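Local coordinates for O-methyltransferase family 2 (Planctopirus limnophila, PDB 5I2H), which probably transfers a methyl group from S-adenosyl-L-methionine to a hydroxyl of a small acceptor, and binds the flavone apigenin, at residues A[37-42]-A[113-118]; A[54-59]-A[65-70]; A[120-125]-A[317-322]. All coordinates share one frame; numbering follows the deposited sequence.

Contact 1: residues A[37-42]-A[113-118]; sequences VAHLHV and AAQSAG. With EDO (1,2-ethanediol), chain D.
Ala38 and Ala114 meet methyl to methyl, with their CB atoms 3.5 Å apart, tight for two saturated carbons. Both CB atoms point across the gap, and their small size lets the end of helix 26-39 come close to the 113-116 turn: the CA atoms of Ala38 and Ala114 are 5.9 Å apart. Next along the chain, His39 supplies the polar link. With CG beside the backbone N (chi1 -67°), its ring reaches across, and NE2 gives its proton to the Ala114 carbonyl: NE2 to O is 2.7 Å and the N-H...O angle 173°. The acceptor oxygen lies almost in the imidazole plane, while the donor stands somewhat out of the carbonyl plane. That carbonyl belongs to a type I beta turn, closed by Ser116 N to Ala113 O at 3.2 Å, which leads to Ser116 as N-cap of helix 117-128. The bond thus ties a helix of the dimerisation domain to the turn that leads into helix 117-128, near the subunit interface: Ala117 packs on Ala117 of the second subunit, and Ala117 N donates a 2.8 Å hydrogen bond to O1 of an ethanediol probably from the crystallisation liquor. Gln115 NE2 lies obliquely to the His39 ring, 3.8 Å from CE1, and Leu120 and Val123 also pack on the His39 side chain. Beyond Leu40 the chain leads into helix 42-48.

Contact 2: residues A[54-59]-A[65-70]; sequences DELQRR and RATQVL
Thr67 OG1 is hydrogen-bonded to the backbone carbonyl of Ser63, one turn earlier, and the aliphatic part of Gln57 packs against the same oxygen from the neighbouring helix. Gln57 CG stands 3.3 Å from Thr67 OG1, and Gln57 CA is only slightly farther from that oxygen, at 3.5 Å. The torsion of Thr67 sorts its two branches. OG1 lies beside the backbone N (chi1 -56°), where it can turn back to its own helix, and CG2 is anti to that N. CG2 then faces side-chain carbons: Gln57 CG at 3.8 Å from Thr67 CG2, and Leu56 CD2 at 4.3 Å from it.

Gln57 runs across Thr67 at about a right angle and touches it with CB and CG, the root of its side chain; the chain continues extended past CG, and Gln57 also packs on Glu64. The backbones come close here, with the CA atoms of Gln57 and Thr67 5.8 Å apart. Leu56 points toward helix 64-76 and also rests on Val71, while Leu53 and Leu62 add apolar cover to Thr67.

Helices 53-60 and 64-76, joined by a short turn and followed by a two-stranded hairpin, are consistent with the helix-turn-helix part of a winged-helix-like dimerisation domain. Away from helix 53-60, Arg65 makes a salt bridge with Asp129 and hydrogen bonds to the carbonyls of Thr325 and Gly327.

With the threonine proton spent on the Ser63 carbonyl, the two segments hold each other by van der Waals contact, and the buried hydroxyl costs the packing no unmet polar group.

Contact 3: residues A[120-125]-A[317-322]; sequences LALVER and YSLALF. With AGI (5,7-dihydroxy-2-(4-hydroxyphenyl)-4H-chromen-4-one), chain C.
A chi1 of 171° turns the Phe322 ring away from its own backbone N and out from helix 312-324, against the end of the 120-125 segment. Leu122 takes a similar first torsion (chi1 175°) and then turns at chi2 (66°), which brings its CD1 toward the other helix. The two helix segments keep an ordinary packing separation, with CA atoms 8.6 Å apart for Leu122 and Leu319 and 8.1 Å for Arg125 and Phe322, so long side chains have to bridge the gap.

The far rim of the phenyl does the touching. CE2 of Phe322 lies 3.9 Å from Arg125 CB, and CZ of Phe322 comes within 3.8 Å of the Arg125 carbonyl oxygen, which approaches the ring obliquely. Arg125 therefore contributes its backbone and the base of its side chain; the rest bends away. One turn back on each helix, methyl meets methyl: Leu122 CD1 and Leu319 CD2 are 4.4 Å apart, a loose apolar contact. Helix 64-76 also packs on this group through Ala66 and Val69.

At the start of segment 317-322, Tyr317 sits in the apigenin pocket. Its OH appears to pair with the ligand hydroxyl OAC at 2.6 Å, though the bond is doubtful because the tyrosine oxygen is crowded in the model. Arg168 hydrogen-bonds both that tyrosine hydroxyl and the flavone, which is also bonded to His273 and to Tyr109 of the second subunit.

Helix 312-324 thus packs on helices of the N-terminal dimerisation region while bearing a ligand residue, as expected of family 2 O-methyltransferases, whose acceptor pocket lies between that region and the Rossmann-like catalytic domain.

Overall arrangement
From the N terminus, helix 26-39 leads into contact 1, which closes only when the chain returns at 113-118. Inside that loop lies contact 2, a short closure between helices 53-60 and 64-76. Contact 3 opens on helix 117-128, just after contact 1 has closed, and spans the first five strands of the Rossmann-like sheet before helix 312-324 comes back; it follows the other two in series. The three sites touch. Leu40 and Val42 pack on Leu70, linking contacts 1 and 2; His39 lies against Leu120 and Val123 of contact 3; helix 64-76 touches segment 317-322. Together they join the helix-turn-helix, the dimer-side helices and the catalytic domain.

Contact 1: residues A[37-42]-A[113-118]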
# COMPACT_ATOMS: atom_id res chain seq x y z
N VAL A 37 -13.13 -9.32 -1.47
CA VAL A 37 -13.93 -9.44 -2.69
C VAL A 37 -14.01 -10.88 -3.15
O VAL A 37 -15.11 -11.42 -3.41
CB VAL A 37 -13.32 -8.55 -3.81
CG1 VAL A 37 -13.98 -8.86 -5.18
CG2 VAL A 37 -13.43 -7.10 -3.46
N ALA A 38 -12.85 -11.54 -3.29
CA ALA A 38 -12.81 -12.79 -4.06
C ALA A 38 -12.95 -14.04 -3.22
O ALA A 38 -13.34 -15.09 -3.76
CB ALA A 38 -11.52 -12.87 -4.87
N HIS A 39 -12.63 -14.00 -1.93
CA HIS A 39 -12.71 -15.19 -1.09
C HIS A 39 -13.84 -15.16 -0.08
O HIS A 39 -14.49 -16.19 0.14
CB HIS A 39 -11.39 -15.40 -0.34
CG HIS A 39 -10.24 -15.74 -1.23
ND1 HIS A 39 -9.91 -17.04 -1.53
CD2 HIS A 39 -9.38 -14.96 -1.91
CE1 HIS A 39 -8.86 -17.05 -2.34
NE2 HIS A 39 -8.53 -15.79 -2.59
N LEU A 40 -14.06 -14.03 0.58
CA LEU A 40 -14.96 -13.99 1.73
C LEU A 40 -16.33 -13.42 1.39
O LEU A 40 -17.23 -13.50 2.21
CB LEU A 40 -14.32 -13.17 2.87
CG LEU A 40 -12.99 -13.78 3.37
CD1 LEU A 40 -12.25 -12.86 4.32
CD2 LEU A 40 -13.18 -15.18 4.00
N HIS A 41 -16.50 -12.84 0.20
CA HIS A 41 -17.81 -12.33 -0.24
C HIS A 41 -18.36 -11.24 0.69
O HIS A 41 -19.58 -11.07 0.78
CB HIS A 41 -18.88 -13.44 -0.36
CG HIS A 41 -18.37 -14.79 -0.76
ND1 HIS A 41 -18.13 -15.15 -2.07
CD2 HIS A 41 -18.14 -15.91 -0.02
CE1 HIS A 41 -17.74 -16.42 -2.12
NE2 HIS A 41 -17.74 -16.90 -0.89
N VAL A 42 -17.47 -10.47 1.34
CA VAL A 42 -17.90 -9.49 2.36
C VAL A 42 -18.93 -8.51 1.79
O VAL A 42 -19.94 -8.21 2.44
CB VAL A 42 -16.68 -8.73 2.91
CG1 VAL A 42 -17.12 -7.66 3.88
CG2 VAL A 42 -15.77 -9.71 3.59
N ALA A 113 -5.85 -10.27 -8.02
CA ALA A 113 -4.91 -10.59 -6.96
C ALA A 113 -5.39 -11.71 -6.06
O ALA A 113 -4.77 -11.97 -5.03
CB ALA A 113 -4.63 -9.34 -6.11
N ALA A 114 -6.49 -12.39 -6.43
CA ALA A 114 -7.12 -13.34 -5.51
C ALA A 114 -6.21 -14.53 -5.19
O ALA A 114 -6.37 -15.17 -4.15
CB ALA A 114 -8.43 -13.86 -6.10
N GLN A 115 -5.31 -14.86 -6.09
CA GLN A 115 -4.48 -16.05 -5.94
C GLN A 115 -3.03 -15.71 -5.67
O GLN A 115 -2.18 -16.60 -5.73
CB GLN A 115 -4.61 -16.93 -7.18
CG GLN A 115 -6.05 -17.38 -7.40
CD GLN A 115 -6.52 -18.31 -6.30
OE1 GLN A 115 -5.79 -19.21 -5.92
NE2 GLN A 115 -7.70 -18.07 -5.76
N SER A 116 -2.73 -14.44 -5.39
CA SER A 116 -1.37 -14.11 -5.00
C SER A 116 -1.03 -14.79 -3.67
O SER A 116 -1.91 -15.06 -2.84
CB SER A 116 -1.19 -12.60 -4.88
OG SER A 116 -1.73 -12.14 -3.64
N ALA A 117 0.25 -15.10 -3.50
CA ALA A 117 0.67 -15.75 -2.26
C ALA A 117 0.28 -14.91 -1.04
O ALA A 117 -0.17 -15.46 -0.02
CB ALA A 117 2.18 -16.00 -2.29
N GLY A 118 0.42 -13.59 -1.14
CA GLY A 118 0.04 -12.73 -0.03
C GLY A 118 -1.45 -12.80 0.29
O GLY A 118 -1.84 -12.88 1.46
C1 EDO D . 3.09 -14.02 -5.34
O1 EDO D . 1.91 -14.75 -5.68
C2 EDO D . 3.13 -12.65 -5.99
O2 EDO D . 2.30 -11.78 -5.21

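Contact 2: residues A[54-59]-A[65-70]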
# COMPACT_ATOMS: atom_id res chain seq x y z
N ASP A 54 -21.45 -9.48 15.62
CA ASP A 54 -21.65 -10.88 15.91
C ASP A 54 -22.29 -11.61 14.74
O ASP A 54 -21.90 -12.73 14.40
CB ASP A 54 -22.50 -11.04 17.17
CG ASP A 54 -22.13 -12.28 17.95
OD1 ASP A 54 -22.68 -13.37 17.64
OD2 ASP A 54 -21.25 -12.17 18.84
N GLU A 55 -23.28 -10.98 14.10
CA GLU A 55 -23.91 -11.58 12.92
C GLU A 55 -22.91 -11.76 11.78
O GLU A 55 -22.94 -12.78 11.07
CB GLU A 55 -25.08 -10.71 12.46
CG GLU A 55 -26.26 -10.73 13.43
CD GLU A 55 -27.38 -9.73 13.09
OE1 GLU A 55 -27.09 -8.62 12.56
OE2 GLU A 55 -28.55 -10.05 13.37
N LEU A 56 -22.04 -10.78 11.56
CA LEU A 56 -21.08 -10.90 10.47
C LEU A 56 -20.06 -11.99 10.76
O LEU A 56 -19.71 -12.77 9.87
CB LEU A 56 -20.40 -9.56 10.22
CG LEU A 56 -19.44 -9.47 9.05
CD1 LEU A 56 -20.18 -9.73 7.75
CD2 LEU A 56 -18.79 -8.11 9.01
N GLN A 57 -19.54 -12.03 12.00
CA GLN A 57 -18.68 -13.14 12.42
C GLN A 57 -19.28 -14.46 12.00
O GLN A 57 -18.61 -15.30 11.38
CB GLN A 57 -18.50 -13.17 13.93
CG GLN A 57 -17.67 -12.13 14.55
CD GLN A 57 -17.58 -12.33 16.05
OE1 GLN A 57 -17.37 -13.45 16.53
NE2 GLN A 57 -17.76 -11.25 16.81
N ARG A 58 -20.54 -14.67 12.37
CA ARG A 58 -21.21 -15.93 12.06
C ARG A 58 -21.32 -16.14 10.55
O ARG A 58 -21.01 -17.22 10.05
CB ARG A 58 -22.59 -15.97 12.73
N ARG A 59 -21.73 -15.10 9.81
CA ARG A 59 -21.95 -15.28 8.37
C ARG A 59 -20.64 -15.48 7.61
O ARG A 59 -20.61 -16.14 6.57
CB ARG A 59 -22.72 -14.08 7.81
CG ARG A 59 -23.16 -14.23 6.37
CD ARG A 59 -24.41 -15.12 6.24
NE ARG A 59 -25.59 -14.47 6.81
CZ ARG A 59 -26.39 -13.63 6.15
NH1 ARG A 59 -26.15 -13.34 4.87
NH2 ARG A 59 -27.42 -13.07 6.77
N ARG A 65 -11.54 -12.01 16.57
CA ARG A 65 -10.35 -11.23 16.21
C ARG A 65 -10.27 -11.06 14.70
O ARG A 65 -10.04 -9.94 14.21
CB ARG A 65 -9.08 -11.91 16.75
CG ARG A 65 -7.80 -11.07 16.45
CD ARG A 65 -6.54 -11.69 17.06
NE ARG A 65 -6.23 -12.98 16.48
CZ ARG A 65 -5.08 -13.29 15.91
NH1 ARG A 65 -4.10 -12.38 15.80
NH2 ARG A 65 -4.89 -14.53 15.45
N ALA A 66 -10.45 -12.15 13.95
CA ALA A 66 -10.36 -12.04 12.49
C ALA A 66 -11.43 -11.10 11.96
O ALA A 66 -11.16 -10.30 11.05
CB ALA A 66 -10.51 -13.42 11.84
N THR A 67 -12.64 -11.17 12.53
CA THR A 67 -13.69 -10.28 12.03
C THR A 67 -13.37 -8.82 12.36
O THR A 67 -13.57 -7.93 11.50
CB THR A 67 -15.06 -10.70 12.58
OG1 THR A 67 -15.30 -12.08 12.26
CG2 THR A 67 -16.17 -9.85 11.95
N GLN A 68 -12.82 -8.56 13.55
CA GLN A 68 -12.47 -7.19 13.92
C GLN A 68 -11.41 -6.63 12.99
O GLN A 68 -11.53 -5.49 12.55
CB GLN A 68 -11.98 -7.07 15.37
CG GLN A 68 -12.98 -7.31 16.46
CD GLN A 68 -13.84 -6.10 16.80
OE1 GLN A 68 -14.04 -5.19 15.99
NE2 GLN A 68 -14.34 -6.08 18.03
N VAL A 69 -10.35 -7.39 12.71
CA VAL A 69 -9.30 -6.77 11.90
C VAL A 69 -9.80 -6.55 10.46
O VAL A 69 -9.43 -5.56 9.82
CB VAL A 69 -7.96 -7.56 11.90
CG1 VAL A 69 -7.49 -7.81 13.34
CG2 VAL A 69 -8.04 -8.86 11.15
N LEU A 70 -10.67 -7.44 9.96
CA LEU A 70 -11.23 -7.29 8.62
C LEU A 70 -12.14 -6.07 8.57
O LEU A 70 -12.04 -5.24 7.66
CB LEU A 70 -11.98 -8.57 8.23
CG LEU A 70 -12.64 -8.52 6.85
CD1 LEU A 70 -12.53 -9.85 6.10
CD2 LEU A 70 -14.09 -8.19 7.01

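Contact 3: residues A[120-125]-A[317-322]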
# COMPACT_ATOMS: atom_id res chain seq x y z
N LEU A 120 -3.60 -15.27 -0.48
CA LEU A 120 -3.91 -16.60 0.05
C LEU A 120 -3.45 -16.75 1.50
O LEU A 120 -4.15 -17.37 2.31
CB LEU A 120 -3.26 -17.68 -0.82
CG LEU A 120 -3.83 -17.71 -2.24
CD1 LEU A 120 -3.06 -18.73 -3.08
CD2 LEU A 120 -5.34 -18.07 -2.15
N ALA A 121 -2.26 -16.21 1.83
CA ALA A 121 -1.78 -16.28 3.21
C ALA A 121 -2.72 -15.55 4.15
O ALA A 121 -3.02 -16.04 5.25
CB ALA A 121 -0.36 -15.70 3.31
N LEU A 122 -3.18 -14.37 3.75
CA LEU A 122 -4.05 -13.62 4.64
C LEU A 122 -5.39 -14.33 4.79
O LEU A 122 -5.93 -14.38 5.91
CB LEU A 122 -4.24 -12.19 4.13
CG LEU A 122 -5.23 -11.35 4.94
CD1 LEU A 122 -4.72 -11.10 6.34
CD2 LEU A 122 -5.54 -10.00 4.25
N VAL A 123 -5.91 -14.92 3.70
CA VAL A 123 -7.16 -15.67 3.79
C VAL A 123 -7.01 -16.84 4.75
O VAL A 123 -7.88 -17.09 5.59
CB VAL A 123 -7.63 -16.15 2.40
CG1 VAL A 123 -8.81 -17.11 2.55
CG2 VAL A 123 -8.07 -14.93 1.56
N GLU A 124 -5.92 -17.59 4.60
CA GLU A 124 -5.68 -18.73 5.49
C GLU A 124 -5.59 -18.30 6.95
O GLU A 124 -6.15 -18.97 7.83
CB GLU A 124 -4.41 -19.47 5.07
CG GLU A 124 -4.07 -20.62 5.99
CD GLU A 124 -5.17 -21.70 6.05
OE1 GLU A 124 -5.93 -21.87 5.06
OE2 GLU A 124 -5.27 -22.38 7.11
N ARG A 125 -4.85 -17.21 7.22
CA ARG A 125 -4.77 -16.66 8.57
C ARG A 125 -6.15 -16.32 9.10
O ARG A 125 -6.51 -16.71 10.23
CB ARG A 125 -3.90 -15.40 8.60
CG ARG A 125 -2.41 -15.57 8.31
CD ARG A 125 -1.71 -16.59 9.22
NE ARG A 125 -1.74 -17.95 8.68
CZ ARG A 125 -1.08 -18.35 7.59
NH1 ARG A 125 -0.33 -17.49 6.91
NH2 ARG A 125 -1.17 -19.61 7.18
N TYR A 317 -1.34 -1.85 9.67
CA TYR A 317 -0.37 -2.43 10.59
C TYR A 317 -1.02 -3.50 11.46
O TYR A 317 -0.41 -4.55 11.74
CB TYR A 317 0.24 -1.30 11.43
CG TYR A 317 1.26 -1.74 12.43
CD1 TYR A 317 2.17 -2.75 12.14
CD2 TYR A 317 1.35 -1.11 13.65
CE1 TYR A 317 3.12 -3.13 13.07
CE2 TYR A 317 2.30 -1.48 14.58
CZ TYR A 317 3.17 -2.50 14.29
OH TYR A 317 4.13 -2.86 15.21
N SER A 318 -2.29 -3.28 11.85
CA SER A 318 -3.03 -4.30 12.61
C SER A 318 -3.16 -5.61 11.85
O SER A 318 -3.07 -6.70 12.44
CB SER A 318 -4.40 -3.75 12.97
OG SER A 318 -4.97 -4.55 13.97
N LEU A 319 -3.38 -5.54 10.53
CA LEU A 319 -3.40 -6.76 9.72
C LEU A 319 -2.05 -7.46 9.74
O LEU A 319 -2.00 -8.70 9.75
CB LEU A 319 -3.81 -6.45 8.30
CG LEU A 319 -5.29 -6.09 8.18
CD1 LEU A 319 -5.56 -5.27 6.88
CD2 LEU A 319 -6.16 -7.37 8.22
N ALA A 320 -0.95 -6.70 9.72
CA ALA A 320 0.37 -7.32 9.86
C ALA A 320 0.50 -8.02 11.21
O ALA A 320 0.99 -9.15 11.28
CB ALA A 320 1.49 -6.28 9.71
N LEU A 321 0.07 -7.36 12.29
CA LEU A 321 0.15 -7.97 13.62
C LEU A 321 -0.74 -9.21 13.72
O LEU A 321 -0.37 -10.23 14.33
CB LEU A 321 -0.22 -6.95 14.69
CG LEU A 321 0.74 -5.76 14.82
CD1 LEU A 321 0.13 -4.73 15.74
CD2 LEU A 321 2.14 -6.22 15.32
N PHE A 322 -1.94 -9.12 13.13
CA PHE A 322 -2.84 -10.27 13.12
C PHE A 322 -2.19 -11.45 12.40
O PHE A 322 -2.33 -12.61 12.82
CB PHE A 322 -4.15 -9.89 12.43
CG PHE A 322 -5.06 -11.05 12.18
CD1 PHE A 322 -5.90 -11.52 13.19
CD2 PHE A 322 -5.04 -11.72 10.95
CE1 PHE A 322 -6.71 -12.62 12.97
CE2 PHE A 322 -5.87 -12.81 10.72
CZ PHE A 322 -6.71 -13.27 11.73
CAG AGI C . 7.92 -10.45 12.89
CAE AGI C . 8.33 -11.43 12.00
CAM AGI C . 8.24 -12.77 12.38
OAB AGI C . 8.65 -13.72 11.49
CAF AGI C . 7.74 -13.12 13.65
CAH AGI C . 7.32 -12.13 14.54
CAP AGI C . 7.41 -10.79 14.15
CAQ AGI C . 7.00 -9.64 15.00
OAL AGI C . 6.93 -8.46 14.30
CAJ AGI C . 6.71 -9.72 16.38
CAR AGI C . 6.33 -8.55 17.07
OAA AGI C . 6.09 -8.60 18.30
CAT AGI C . 6.25 -7.25 16.32
CAS AGI C . 6.57 -7.28 14.87
CAK AGI C . 6.51 -6.13 14.11
CAN AGI C . 6.15 -4.93 14.69
OAC AGI C . 6.13 -3.84 13.89
CAI AGI C . 5.84 -4.82 16.05
CAO AGI C . 5.87 -5.91 16.90
OAD AGI C . 5.56 -5.74 18.20